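Local atomic coordinates of alpha-ketoglutarate-dependent non-heme iron oxygenase EasH (PDB entry 5M0T), a protein that probably uses iron(II), 2-oxoglutarate and oxygen to carry out an oxidation step in the biosynthesis of the ergot alkaloid cycloclavine. Residues D31-I36 with D200-T205; H132-G137 with E150-F155; T157-F162 with R223-I228; R170-S175 with K207-A212. One frame throughout, in Å; residues are numbered along the deposited sequence.

In the fold
All four contacts are buried. Contacts 1 and 3 lie in one mixed sheet, which contact 2 reaches with one segment. Contact 1 pairs strands 33-37 and 201-205, contact 3 strands 152-158 and 222-231. Strands 201-205 and 152-158 are neighbours, so the pairs lie side by side, linked from Ala158 N to Asp200 O. Both rest on backbone bonds and apolar contact, although contact 1 ends at a zinc ion and contact 3 carries an arginine. Contact 2 joins strand 152-158 to a loop with two iron ligands; its bonds are polar and partly through water. Contact 4, in a small sheet of strands 192-193, 170-171 and 210-211, supplies the third protein ligand. Contacts 2 and 4 meet at the iron.

Contact 1: residues D31-I36 with D200-T205; sequences DGVVVI and DAVLFT. With ZN (zinc ion), chain G.
Ile36 and Leu203 meet on one face of an antiparallel strand pair. Ile36 CB lies near the carbonyl oxygen of Ala201. Ile36 CG1 is anti to its own carbonyl carbon (chi1 -52°), and CD1 ends the chain 4.0 Å from Leu203 CD2 and almost as near Leu203 CB. The two side chains cross obliquely. Val34 lies beside Leu203 and points the same way, with Val34 CG1 4.1 Å from Leu203 CB. Helix 21-31 covers this face through Ile24.

Backbone bonds hold the register. Val34 and Leu203 form a hydrogen-bonded pair, with Val34 N to Leu203 O at 2.9 Å and Leu203 N to Val34 O at 2.8 Å. Ile36 and Ala201 form the next such pair. Strands 33-37 and 201-205 are neighbours in the main sheet of a cupin-clan, PhyH-family fold, the double-stranded beta-helix. Beyond Val33, the bond from Thr205 N to Gly32 O is weak.

The other face carries Val33, Val35, Val202 and Phe204. Val33 CG2 sits 3.7 Å from Val202 CG2 and also touches Phe204 CB and the carbonyl oxygen of Leu203. The Phe204 ring leads away and meets the ring of His210, an iron ligand. At the far end Asp200 OD2 binds the zinc ion at 2.0 Å. Glu37 and a water also bind this zinc, and Asp200 OD1 accepts a hydrogen bond from Gly38 N.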
loop_
_atom_site.group_PDB
_atom_site.type_symbol
_atom_site.label_atom_id
_atom_site.label_comp_id
_atom_site.label_asym_id
_atom_site.label_seq_id
_atom_site.Cartn_x
_atom_site.Cartn_y
_atom_site.Cartn_z
ATOM N N ASP A 31 -14.770 -0.533 23.074
ATOM C CA ASP A 31 -15.703 -1.551 22.549
ATOM C C ASP A 31 -15.355 -2.097 21.157
ATOM O O ASP A 31 -15.832 -3.163 20.786
ATOM C CB ASP A 31 -17.124 -0.982 22.501
ATOM C CG ASP A 31 -17.729 -0.731 23.891
ATOM O OD1 ASP A 31 -17.039 -0.848 24.921
ATOM O OD2 ASP A 31 -18.929 -0.403 23.954
ATOM N N GLY A 32 -14.543 -1.364 20.395
ATOM C CA GLY A 32 -14.199 -1.736 19.023
ATOM C C GLY A 32 -15.256 -1.432 17.984
ATOM O O GLY A 32 -15.039 -1.653 16.787
ATOM N N VAL A 33 -16.391 -0.900 18.432
ATOM C CA VAL A 33 -17.536 -0.683 17.585
ATOM C C VAL A 33 -18.486 0.259 18.313
ATOM O O VAL A 33 -18.672 0.136 19.531
ATOM C CB VAL A 33 -18.230 -2.026 17.196
ATOM C CG1 VAL A 33 -18.703 -2.807 18.424
ATOM C CG2 VAL A 33 -19.392 -1.785 16.242
ATOM N N VAL A 34 -19.047 1.218 17.583
ATOM C CA VAL A 34 -20.063 2.137 18.127
ATOM C C VAL A 34 -21.019 2.548 17.006
ATOM O O VAL A 34 -20.599 2.678 15.863
ATOM C CB VAL A 34 -19.404 3.391 18.776
ATOM C CG1 VAL A 34 -18.509 4.123 17.793
ATOM C CG2 VAL A 34 -20.434 4.346 19.355
ATOM N N VAL A 35 -22.293 2.737 17.333
ATOM C CA VAL A 35 -23.259 3.309 16.385
ATOM C C VAL A 35 -23.233 4.849 16.467
ATOM O O VAL A 35 -23.411 5.432 17.542
ATOM C CB VAL A 35 -24.680 2.772 16.629
ATOM C CG1 VAL A 35 -25.685 3.463 15.708
ATOM C CG2 VAL A 35 -24.719 1.250 16.454
ATOM N N ILE A 36 -22.960 5.489 15.333
ATOM C CA ILE A 36 -23.057 6.940 15.197
ATOM C C ILE A 36 -24.451 7.281 14.670
ATOM O O ILE A 36 -24.755 7.020 13.507
ATOM C CB ILE A 36 -21.983 7.530 14.250
ATOM C CG1 ILE A 36 -20.578 7.064 14.638
ATOM C CG2 ILE A 36 -22.016 9.043 14.285
ATOM C CD1 ILE A 36 -19.469 7.548 13.723
ATOM N N ASP A 200 -27.782 6.700 9.997
ATOM C CA ASP A 200 -27.007 6.143 11.117
ATOM C C ASP A 200 -25.930 5.258 10.525
ATOM O O ASP A 200 -26.126 4.685 9.445
ATOM C CB ASP A 200 -27.892 5.350 12.103
ATOM C CG ASP A 200 -28.929 6.240 12.838
ATOM O OD1 ASP A 200 -28.773 7.479 12.820
ATOM O OD2 ASP A 200 -29.898 5.716 13.428
ATOM N N ALA A 201 -24.784 5.176 11.196
ATOM C CA ALA A 201 -23.663 4.379 10.726
ATOM C C ALA A 201 -23.131 3.555 11.856
ATOM O O ALA A 201 -23.087 4.032 12.982
ATOM C CB ALA A 201 -22.572 5.260 10.180
ATOM N N VAL A 202 -22.766 2.299 11.580
ATOM C CA VAL A 202 -22.059 1.503 12.573
ATOM C C VAL A 202 -20.562 1.636 12.247
ATOM O O VAL A 202 -20.143 1.424 11.107
ATOM C CB VAL A 202 -22.589 0.049 12.701
ATOM C CG1 VAL A 202 -22.334 -0.805 11.457
ATOM C CG2 VAL A 202 -21.965 -0.629 13.915
ATOM N N LEU A 203 -19.782 2.043 13.253
ATOM C CA LEU A 203 -18.353 2.322 13.109
ATOM C C LEU A 203 -17.550 1.237 13.824
ATOM O O LEU A 203 -17.748 1.040 15.018
ATOM C CB LEU A 203 -18.020 3.675 13.744
ATOM C CG LEU A 203 -16.583 4.144 13.551
ATOM C CD1 LEU A 203 -16.353 4.550 12.106
ATOM C CD2 LEU A 203 -16.229 5.274 14.507
ATOM N N PHE A 204 -16.655 0.544 13.110
ATOM C CA PHE A 204 -15.796 -0.475 13.725
ATOM C C PHE A 204 -14.396 -0.515 13.117
ATOM O O PHE A 204 -14.205 -0.179 11.953
ATOM C CB PHE A 204 -16.457 -1.854 13.710
ATOM C CG PHE A 204 -16.934 -2.307 12.356
ATOM C CD1 PHE A 204 -16.090 -3.018 11.505
ATOM C CD2 PHE A 204 -18.233 -2.046 11.935
ATOM C CE1 PHE A 204 -16.531 -3.442 10.257
ATOM C CE2 PHE A 204 -18.680 -2.477 10.679
ATOM C CZ PHE A 204 -17.834 -3.178 9.847
ATOM N N THR A 205 -13.410 -0.893 13.932
ATOM C CA THR A 205 -12.050 -1.064 13.459
ATOM C C THR A 205 -11.921 -2.384 12.715
ATOM O O THR A 205 -12.793 -3.239 12.811
ATOM C CB THR A 205 -11.028 -1.117 14.606
ATOM O OG1 THR A 205 -11.159 -2.360 15.319
ATOM C CG2 THR A 205 -11.182 0.127 15.556
HETATM ZN ZN ZN G . -31.071 5.682 15.004
HETATM O O HOH W 1 -32.020 7.042 13.906
#

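Contact 2: residues H132-G137 with E150-F155; sequences HREHDG and ESMLNF. With FE2 (Fe (II) ion), chain C; AKG (2-oxoglutaric acid), chain D.
Glu134 OE2 is held by Asn154 and by a water. Its partner oxygen OE1 binds iron(II), in the two-histidine, one-carboxylate facial triad of 2-oxoglutarate-dependent oxygenases. The water donates to Glu134 OE2 at 2.6 Å. Asn154 ND2 makes a weak bond to Glu134 OE2 at 3.1 Å, and a further weak bond joins the same amide nitrogen to the water. The carboxylate and amide planes are turned 43° apart. Asn154 CG is anti to its backbone N (chi1 -165°), and the amide extends from strand 152-158 toward the carboxylate.

The iron is bound by Glu134 OE1 at 2.0 Å and by His132 NE2 at 1.9 Å. His210 completes the protein ligands, and 2-oxoglutarate binds through O1 and O5. A bend at chi2 of Glu134 (82°) places CD beside the iron. Asn154 and the water act as a second shell, and probably help to fix how the carboxylate is turned.

Met152 lies across the base of Glu134 at about a right angle. Its sulphur, SD, is 3.9 Å from Glu134 CB and nearer still to the carbonyl oxygen of Glu134. Further along the loop His135 turns its ring away from the strand. Its CB stays 3.3 Å from Ser151 OG. A second water, in the plane of the imidazole, joins His135 ND1 to Ser151 OG, 2.8 Å from that hydroxyl.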
loop_
_atom_site.group_PDB
_atom_site.type_symbol
_atom_site.label_atom_id
_atom_site.label_comp_id
_atom_site.label_asym_id
_atom_site.label_seq_id
_atom_site.Cartn_x
_atom_site.Cartn_y
_atom_site.Cartn_z
ATOM N N HIS A 132 -16.110 -12.054 10.713
ATOM C CA HIS A 132 -14.724 -11.900 10.282
ATOM C C HIS A 132 -14.182 -10.542 10.767
ATOM O O HIS A 132 -14.952 -9.657 11.135
ATOM C CB HIS A 132 -14.654 -11.983 8.738
ATOM C CG HIS A 132 -15.454 -10.919 8.033
ATOM N ND1 HIS A 132 -16.795 -11.057 7.746
ATOM C CD2 HIS A 132 -15.107 -9.681 7.597
ATOM C CE1 HIS A 132 -17.233 -9.960 7.149
ATOM N NE2 HIS A 132 -16.238 -9.094 7.071
ATOM N N ARG A 133 -12.864 -10.391 10.754
ATOM C CA ARG A 133 -12.216 -9.112 11.034
ATOM C C ARG A 133 -11.755 -8.544 9.712
ATOM O O ARG A 133 -11.198 -9.272 8.877
ATOM C CB ARG A 133 -11.026 -9.304 11.971
ATOM C CG ARG A 133 -11.450 -9.721 13.365
ATOM C CD ARG A 133 -10.291 -9.716 14.334
ATOM N NE ARG A 133 -10.763 -9.991 15.683
ATOM C CZ ARG A 133 -10.973 -11.205 16.194
ATOM N NH1 ARG A 133 -10.764 -12.315 15.468
ATOM N NH2 ARG A 133 -11.411 -11.308 17.453
ATOM N N GLU A 134 -11.985 -7.250 9.517
ATOM C CA GLU A 134 -11.706 -6.622 8.231
ATOM C C GLU A 134 -10.197 -6.576 7.933
ATOM O O GLU A 134 -9.816 -6.629 6.762
ATOM C CB GLU A 134 -12.348 -5.229 8.136
ATOM C CG GLU A 134 -13.015 -4.958 6.777
ATOM C CD GLU A 134 -14.432 -5.536 6.639
ATOM O OE1 GLU A 134 -14.602 -6.764 6.467
ATOM O OE2 GLU A 134 -15.408 -4.749 6.692
ATOM N N HIS A 135 -9.347 -6.539 8.968
ATOM C CA HIS A 135 -7.890 -6.499 8.766
ATOM C C HIS A 135 -7.278 -7.791 8.208
ATOM O O HIS A 135 -6.105 -7.812 7.851
ATOM C CB HIS A 135 -7.153 -5.985 10.028
ATOM C CG HIS A 135 -6.843 -7.018 11.070
ATOM N ND1 HIS A 135 -6.051 -6.731 12.162
ATOM C CD2 HIS A 135 -7.172 -8.331 11.185
ATOM C CE1 HIS A 135 -5.909 -7.820 12.896
ATOM N NE2 HIS A 135 -6.580 -8.800 12.325
ATOM N N ASP A 136 -8.061 -8.866 8.126
ATOM C CA ASP A 136 -7.570 -10.109 7.511
ATOM C C ASP A 136 -7.398 -10.020 5.989
ATOM O O ASP A 136 -6.888 -10.936 5.386
ATOM C CB ASP A 136 -8.434 -11.307 7.937
ATOM C CG ASP A 136 -8.241 -11.682 9.408
ATOM O OD1 ASP A 136 -7.081 -11.733 9.871
ATOM O OD2 ASP A 136 -9.235 -11.955 10.105
ATOM N N GLY A 137 -7.801 -8.901 5.379
ATOM C CA GLY A 137 -7.405 -8.575 4.013
ATOM C C GLY A 137 -5.928 -8.219 3.837
ATOM O O GLY A 137 -5.446 -8.180 2.707
ATOM N N GLU A 150 -3.439 -0.710 14.241
ATOM C CA GLU A 150 -4.710 -0.377 13.640
ATOM C C GLU A 150 -4.438 -0.109 12.177
ATOM O O GLU A 150 -3.496 0.615 11.833
ATOM C CB GLU A 150 -5.341 0.840 14.313
ATOM C CG GLU A 150 -5.738 0.626 15.779
ATOM C CD GLU A 150 -6.865 -0.396 15.969
ATOM O OE1 GLU A 150 -7.595 -0.727 15.002
ATOM O OE2 GLU A 150 -7.035 -0.872 17.106
ATOM N N SER A 151 -5.225 -0.758 11.325
ATOM C CA SER A 151 -5.051 -0.692 9.872
ATOM C C SER A 151 -6.270 -0.182 9.138
ATOM O O SER A 151 -6.133 0.444 8.111
ATOM C CB SER A 151 -4.718 -2.094 9.327
ATOM O OG SER A 151 -5.738 -3.004 9.677
ATOM N N MET A 152 -7.459 -0.470 9.648
ATOM C CA MET A 152 -8.693 -0.123 8.969
ATOM C C MET A 152 -9.720 0.460 9.921
ATOM O O MET A 152 -9.739 0.137 11.109
ATOM C CB MET A 152 -9.287 -1.366 8.330
ATOM C CG MET A 152 -8.406 -1.998 7.284
ATOM S SD MET A 152 -9.163 -3.490 6.646
ATOM C CE MET A 152 -8.260 -3.716 5.117
ATOM N N LEU A 153 -10.569 1.312 9.370
ATOM C CA LEU A 153 -11.702 1.881 10.080
ATOM C C LEU A 153 -12.883 1.889 9.117
ATOM O O LEU A 153 -12.813 2.560 8.086
ATOM C CB LEU A 153 -11.397 3.317 10.527
ATOM C CG LEU A 153 -12.431 3.985 11.434
ATOM C CD1 LEU A 153 -12.857 3.083 12.596
ATOM C CD2 LEU A 153 -11.870 5.307 11.947
ATOM N N ASN A 154 -13.950 1.161 9.464
ATOM C CA ASN A 154 -15.143 1.025 8.614
ATOM C C ASN A 154 -16.307 1.879 9.103
ATOM O O ASN A 154 -16.856 1.630 10.166
ATOM C CB ASN A 154 -15.596 -0.439 8.553
ATOM C CG ASN A 154 -16.589 -0.704 7.427
ATOM O OD1 ASN A 154 -17.361 0.178 7.018
ATOM N ND2 ASN A 154 -16.566 -1.925 6.908
ATOM N N PHE A 155 -16.694 2.867 8.303
ATOM C CA PHE A 155 -17.899 3.651 8.552
ATOM C C PHE A 155 -18.987 3.010 7.724
ATOM O O PHE A 155 -19.046 3.244 6.528
ATOM C CB PHE A 155 -17.721 5.103 8.101
ATOM C CG PHE A 155 -16.658 5.860 8.855
ATOM C CD1 PHE A 155 -15.317 5.696 8.540
ATOM C CD2 PHE A 155 -17.005 6.796 9.830
ATOM C CE1 PHE A 155 -14.337 6.409 9.213
ATOM C CE2 PHE A 155 -16.028 7.512 10.513
ATOM C CZ PHE A 155 -14.697 7.323 10.202
HETATM FE FE FE2 C . -16.537 -7.194 6.865
HETATM C C1 AKG D . -17.624 -7.029 4.526
HETATM O O1 AKG D . -16.435 -7.045 4.837
HETATM O O2 AKG D . -18.080 -7.328 3.333
HETATM C C2 AKG D . -18.741 -6.642 5.506
HETATM O O5 AKG D . -18.516 -6.749 6.696
HETATM C C3 AKG D . -20.063 -6.116 5.008
HETATM C C4 AKG D . -21.077 -5.932 6.125
HETATM C C5 AKG D . -22.422 -5.437 5.667
HETATM O O3 AKG D . -22.500 -5.021 4.425
HETATM O O4 AKG D . -23.370 -5.421 6.419
HETATM O O HOH W 2 -17.375 -3.966 5.188
HETATM O O HOH W 3 -5.505 -3.920 12.286
#

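Contact 3: residues T157-F162 with R223-I228; sequences TALTDF and RGFPLI
Arg223 lays its CB and CG against Leu159; it has the most surface buried in this contact. Arg223 CG is anti to the backbone N (chi1 180°) and lies 3.7 Å from Leu159 CD1. Arg223 CB faces the methyl of Thr160, with Thr160 CG2 3.8 Å away, and these two side chains cross at about a right angle. The guanidinium reaches outside the contact to salt bridges with Asp53 and Glu121. Arg223 N donates to Thr160 OG1 at 3.0 Å, and Arg223 O accepts from Leu159 N. The Thr160 hydroxyl in turn donates to Asp161 O, from above that carbonyl plane.

Strands 152-158 and 222-231 are antiparallel neighbours in the large sheet of the double-stranded beta-helix. Here strand 152-158 ends and the chain turns off into a loop. Thr157 N donates to Phe225 O at 2.9 Å, from above the carbonyl plane; the return bond from Phe225 N to Thr157 O is weak.

Phe225 and Thr157 lie side by side and point the same way, Phe225 CD2 against Thr157 CB. Leu159 CD1 meets Phe225 CB at 3.7 Å. A water bridges Thr157 OG1 and Phe225 O over the rim of the Phe225 ring. Phe48 of helix 42-52 stacks on this ring. On the other sheet face the edge of the Phe162 ring touches strand 222-231, with Phe162 CZ 3.8 Å from Gly224 CA. Ala158 CB lies over one face of that ring.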
loop_
_atom_site.group_PDB
_atom_site.type_symbol
_atom_site.label_atom_id
_atom_site.label_comp_id
_atom_site.label_asym_id
_atom_site.label_seq_id
_atom_site.Cartn_x
_atom_site.Cartn_y
_atom_site.Cartn_z
ATOM N N THR A 157 -22.663 2.833 6.783
ATOM C CA THR A 157 -23.868 3.627 6.892
ATOM C C THR A 157 -25.083 2.852 6.380
ATOM O O THR A 157 -25.034 2.231 5.320
ATOM C CB THR A 157 -23.716 4.936 6.092
ATOM O OG1 THR A 157 -22.507 5.593 6.479
ATOM C CG2 THR A 157 -24.902 5.845 6.307
ATOM N N ALA A 158 -26.176 2.921 7.136
ATOM C CA ALA A 158 -27.454 2.379 6.715
ATOM C C ALA A 158 -28.110 3.329 5.699
ATOM O O ALA A 158 -28.334 4.502 5.985
ATOM C CB ALA A 158 -28.357 2.159 7.920
ATOM N N LEU A 159 -28.394 2.817 4.506
ATOM C CA LEU A 159 -29.080 3.580 3.466
ATOM C C LEU A 159 -30.553 3.225 3.349
ATOM O O LEU A 159 -31.278 3.906 2.619
ATOM C CB LEU A 159 -28.386 3.384 2.120
ATOM C CG LEU A 159 -26.929 3.840 2.032
ATOM C CD1 LEU A 159 -26.352 3.528 0.661
ATOM C CD2 LEU A 159 -26.804 5.332 2.346
ATOM N N THR A 160 -30.961 2.135 4.008
ATOM C CA THR A 160 -32.356 1.815 4.286
ATOM C C THR A 160 -32.433 1.527 5.784
ATOM O O THR A 160 -31.404 1.523 6.461
ATOM C CB THR A 160 -32.801 0.527 3.570
ATOM O OG1 THR A 160 -31.980 -0.565 4.004
ATOM C CG2 THR A 160 -32.711 0.664 2.061
ATOM N N ASP A 161 -33.634 1.248 6.298
ATOM C CA ASP A 161 -33.767 0.744 7.677
ATOM C C ASP A 161 -32.895 -0.500 7.843
ATOM O O ASP A 161 -32.780 -1.286 6.918
ATOM C CB ASP A 161 -35.229 0.428 8.056
ATOM C CG ASP A 161 -36.072 1.699 8.355
ATOM O OD1 ASP A 161 -35.585 2.707 8.911
ATOM O OD2 ASP A 161 -37.265 1.693 8.028
ATOM N N PHE A 162 -32.247 -0.616 8.995
ATOM C CA PHE A 162 -31.422 -1.750 9.376
ATOM C C PHE A 162 -32.121 -2.378 10.580
ATOM O O PHE A 162 -32.204 -1.737 11.632
ATOM C CB PHE A 162 -30.021 -1.289 9.806
ATOM C CG PHE A 162 -28.936 -1.507 8.786
ATOM C CD1 PHE A 162 -29.150 -1.279 7.432
ATOM C CD2 PHE A 162 -27.678 -1.890 9.196
ATOM C CE1 PHE A 162 -28.136 -1.481 6.511
ATOM C CE2 PHE A 162 -26.651 -2.076 8.282
ATOM C CZ PHE A 162 -26.883 -1.883 6.932
ATOM N N ARG A 223 -30.005 -2.033 2.248
ATOM C CA ARG A 223 -28.870 -1.391 1.582
ATOM C C ARG A 223 -27.925 -0.774 2.606
ATOM O O ARG A 223 -28.312 0.131 3.339
ATOM C CB ARG A 223 -29.349 -0.317 0.610
ATOM C CG ARG A 223 -28.202 0.387 -0.108
ATOM C CD ARG A 223 -28.517 0.930 -1.497
ATOM N NE ARG A 223 -29.888 1.393 -1.711
ATOM C CZ ARG A 223 -30.288 2.069 -2.791
ATOM N NH1 ARG A 223 -29.434 2.392 -3.770
ATOM N NH2 ARG A 223 -31.558 2.444 -2.889
ATOM N N GLY A 224 -26.699 -1.280 2.656
ATOM C CA GLY A 224 -25.644 -0.738 3.512
ATOM C C GLY A 224 -24.570 -0.047 2.695
ATOM O O GLY A 224 -24.492 -0.244 1.481
ATOM N N PHE A 225 -23.734 0.744 3.367
ATOM C CA PHE A 225 -22.712 1.562 2.705
ATOM C C PHE A 225 -21.415 1.522 3.504
ATOM O O PHE A 225 -21.164 2.417 4.308
ATOM C CB PHE A 225 -23.275 2.984 2.560
ATOM C CG PHE A 225 -22.309 4.010 2.048
ATOM C CD1 PHE A 225 -21.288 3.697 1.167
ATOM C CD2 PHE A 225 -22.462 5.334 2.431
ATOM C CE1 PHE A 225 -20.422 4.672 0.710
ATOM C CE2 PHE A 225 -21.600 6.307 1.978
ATOM C CZ PHE A 225 -20.579 5.978 1.117
ATOM N N PRO A 226 -20.615 0.448 3.342
ATOM C CA PRO A 226 -19.300 0.406 3.974
ATOM C C PRO A 226 -18.341 1.390 3.337
ATOM O O PRO A 226 -18.236 1.444 2.125
ATOM C CB PRO A 226 -18.817 -1.030 3.714
ATOM C CG PRO A 226 -19.635 -1.497 2.555
ATOM C CD PRO A 226 -20.978 -0.881 2.814
ATOM N N LEU A 227 -17.653 2.164 4.161
ATOM C CA LEU A 227 -16.629 3.065 3.700
ATOM C C LEU A 227 -15.433 2.807 4.599
ATOM O O LEU A 227 -15.470 3.109 5.802
ATOM C CB LEU A 227 -17.148 4.507 3.797
ATOM C CG LEU A 227 -16.312 5.664 3.259
ATOM C CD1 LEU A 227 -17.166 6.926 3.310
ATOM C CD2 LEU A 227 -15.023 5.870 4.053
ATOM N N ILE A 228 -14.374 2.241 4.024
ATOM C CA ILE A 228 -13.244 1.776 4.824
ATOM C C ILE A 228 -12.017 2.644 4.584
ATOM O O ILE A 228 -11.495 2.709 3.466
ATOM C CB ILE A 228 -12.945 0.289 4.572
ATOM C CG1 ILE A 228 -14.251 -0.519 4.558
ATOM C CG2 ILE A 228 -11.997 -0.242 5.627
ATOM C CD1 ILE A 228 -14.083 -2.006 4.299
HETATM O O HOH W 4 -20.326 5.110 5.038
#

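Contact 4: residues R170-S175 with K207-A212; sequences RVLPGS and KTLHGA. With FE2 (Fe (II) ion), chain C; AKG (2-oxoglutaric acid), chain D.
Arg170 and Gly211 form an antiparallel hydrogen-bonded pair, with Arg170 N to Gly211 O at 2.8 Å, Val171 and His210 form the non-hydrogen-bonded pair next to it, and Leu172 N also bonds to Leu209 O, at 3.1 Å.

Ser175 closes a type II turn that starts at Leu172, and its OG makes two hydrogen bonds. It accepts from Leu209 N at 2.9 Å and donates in the carbonyl plane to Leu172 O at 2.7 Å. Leu172 O also accepts from Ser175 N, so two donors share it. Leu209 CB packs close to Ser175 OG, and Leu209 CD1 lies 4.1 Å from Leu172 CD1, the two leucines side by side.

Val171 CG1 meets His210 CB at 4.1 Å. The His210 ring leads away from the strand pair, with CG between the backbone N and the carbonyl carbon (chi1 71°). His210 ND1 donates almost straight (177°) to Thr208 O, in the ring plane, which, with the iron bond at NE2, holds the ring's rotation. His210 NE2 binds iron at 1.9 Å. Ala212 CB lies 3.5 Å from 2-oxoglutarate O4. With His132 and Glu134, His210 makes the two-histidine, one-carboxylate facial triad of this oxygenase family.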
loop_
_atom_site.group_PDB
_atom_site.type_symbol
_atom_site.label_atom_id
_atom_site.label_comp_id
_atom_site.label_asym_id
_atom_site.label_seq_id
_atom_site.Cartn_x
_atom_site.Cartn_y
_atom_site.Cartn_z
ATOM N N ARG A 170 -23.969 -7.459 11.988
ATOM C CA ARG A 170 -23.826 -8.030 13.323
ATOM C C ARG A 170 -22.416 -7.818 13.822
ATOM O O ARG A 170 -21.495 -7.910 13.051
ATOM C CB ARG A 170 -24.215 -9.504 13.303
ATOM C CG ARG A 170 -25.645 -9.692 12.821
ATOM C CD ARG A 170 -26.240 -11.047 13.184
ATOM N NE ARG A 170 -27.667 -10.887 13.489
ATOM C CZ ARG A 170 -28.282 -11.220 14.626
ATOM N NH1 ARG A 170 -27.639 -11.784 15.636
ATOM N NH2 ARG A 170 -29.591 -11.003 14.743
ATOM N N VAL A 171 -22.251 -7.494 15.100
ATOM C CA VAL A 171 -20.949 -7.100 15.646
ATOM C C VAL A 171 -20.779 -7.686 17.032
ATOM O O VAL A 171 -21.750 -7.886 17.730
ATOM C CB VAL A 171 -20.770 -5.556 15.709
ATOM C CG1 VAL A 171 -20.940 -4.918 14.323
ATOM C CG2 VAL A 171 -21.738 -4.918 16.697
ATOM N N LEU A 172 -19.544 -7.990 17.407
ATOM C CA LEU A 172 -19.215 -8.436 18.749
ATOM C C LEU A 172 -18.352 -7.359 19.412
ATOM O O LEU A 172 -17.143 -7.319 19.193
ATOM C CB LEU A 172 -18.477 -9.778 18.720
ATOM C CG LEU A 172 -19.342 -11.013 18.440
ATOM C CD1 LEU A 172 -18.484 -12.257 18.271
ATOM C CD2 LEU A 172 -20.358 -11.251 19.548
ATOM N N PRO A 173 -18.980 -6.473 20.213
ATOM C CA PRO A 173 -18.230 -5.489 20.987
ATOM C C PRO A 173 -17.214 -6.162 21.898
ATOM O O PRO A 173 -17.546 -7.158 22.541
ATOM C CB PRO A 173 -19.315 -4.796 21.814
ATOM C CG PRO A 173 -20.554 -4.968 21.044
ATOM C CD PRO A 173 -20.434 -6.296 20.366
ATOM N N GLY A 174 -15.984 -5.657 21.918
ATOM C CA GLY A 174 -14.923 -6.233 22.754
ATOM C C GLY A 174 -14.020 -7.222 22.035
ATOM O O GLY A 174 -12.956 -7.554 22.563
ATOM N N SER A 175 -14.419 -7.688 20.837
ATOM C CA SER A 175 -13.633 -8.700 20.093
ATOM C C SER A 175 -12.283 -8.189 19.587
ATOM O O SER A 175 -11.344 -8.973 19.399
ATOM C CB SER A 175 -14.448 -9.342 18.964
ATOM O OG SER A 175 -14.975 -8.406 18.053
ATOM N N LYS A 207 -10.232 -4.758 13.588
ATOM C CA LYS A 207 -9.968 -5.783 14.573
ATOM C C LYS A 207 -11.219 -6.336 15.215
ATOM O O LYS A 207 -11.131 -7.252 15.993
ATOM C CB LYS A 207 -9.039 -5.220 15.643
ATOM C CG LYS A 207 -7.697 -4.838 15.068
ATOM C CD LYS A 207 -6.806 -4.200 16.108
ATOM C CE LYS A 207 -5.811 -5.140 16.684
ATOM N NZ LYS A 207 -4.767 -4.382 17.419
ATOM N N THR A 208 -12.380 -5.796 14.867
ATOM C CA THR A 208 -13.633 -6.171 15.489
ATOM C C THR A 208 -14.392 -7.157 14.603
ATOM O O THR A 208 -14.585 -6.905 13.408
ATOM C CB THR A 208 -14.479 -4.916 15.739
ATOM O OG1 THR A 208 -13.743 -4.006 16.589
ATOM C CG2 THR A 208 -15.810 -5.255 16.381
ATOM N N LEU A 209 -14.824 -8.269 15.206
ATOM C CA LEU A 209 -15.592 -9.304 14.517
ATOM C C LEU A 209 -16.962 -8.776 14.136
ATOM O O LEU A 209 -17.657 -8.205 14.961
ATOM C CB LEU A 209 -15.770 -10.563 15.375
ATOM C CG LEU A 209 -14.547 -11.470 15.497
ATOM C CD1 LEU A 209 -14.741 -12.469 16.631
ATOM C CD2 LEU A 209 -14.238 -12.197 14.182
ATOM N N HIS A 210 -17.317 -8.954 12.876
ATOM C CA HIS A 210 -18.568 -8.469 12.342
ATOM C C HIS A 210 -18.958 -9.284 11.103
ATOM O O HIS A 210 -18.138 -10.012 10.554
ATOM C CB HIS A 210 -18.411 -7.003 11.930
ATOM C CG HIS A 210 -17.562 -6.839 10.718
ATOM N ND1 HIS A 210 -16.188 -6.789 10.772
ATOM C CD2 HIS A 210 -17.891 -6.810 9.409
ATOM C CE1 HIS A 210 -15.708 -6.708 9.544
ATOM N NE2 HIS A 210 -16.721 -6.739 8.694
ATOM N N GLY A 211 -20.196 -9.132 10.657
ATOM C CA GLY A 211 -20.628 -9.677 9.367
ATOM C C GLY A 211 -22.060 -9.284 9.044
ATOM O O GLY A 211 -22.858 -9.028 9.947
ATOM N N ALA A 212 -22.376 -9.198 7.753
ATOM C CA ALA A 212 -23.730 -8.893 7.283
ATOM C C ALA A 212 -24.664 -9.968 7.792
ATOM O O ALA A 212 -24.310 -11.142 7.775
ATOM C CB ALA A 212 -23.784 -8.827 5.762
HETATM FE FE FE2 C . -16.537 -7.194 6.865
HETATM C C1 AKG D . -17.624 -7.029 4.526
HETATM O O1 AKG D . -16.435 -7.045 4.837
HETATM O O2 AKG D . -18.080 -7.328 3.333
HETATM C C2 AKG D . -18.741 -6.642 5.506
HETATM O O5 AKG D . -18.516 -6.749 6.696
HETATM C C3 AKG D . -20.063 -6.116 5.008
HETATM C C4 AKG D . -21.077 -5.932 6.125
HETATM C C5 AKG D . -22.422 -5.437 5.667
HETATM O O3 AKG D . -22.500 -5.021 4.425
HETATM O O4 AKG D . -23.370 -5.421 6.419
#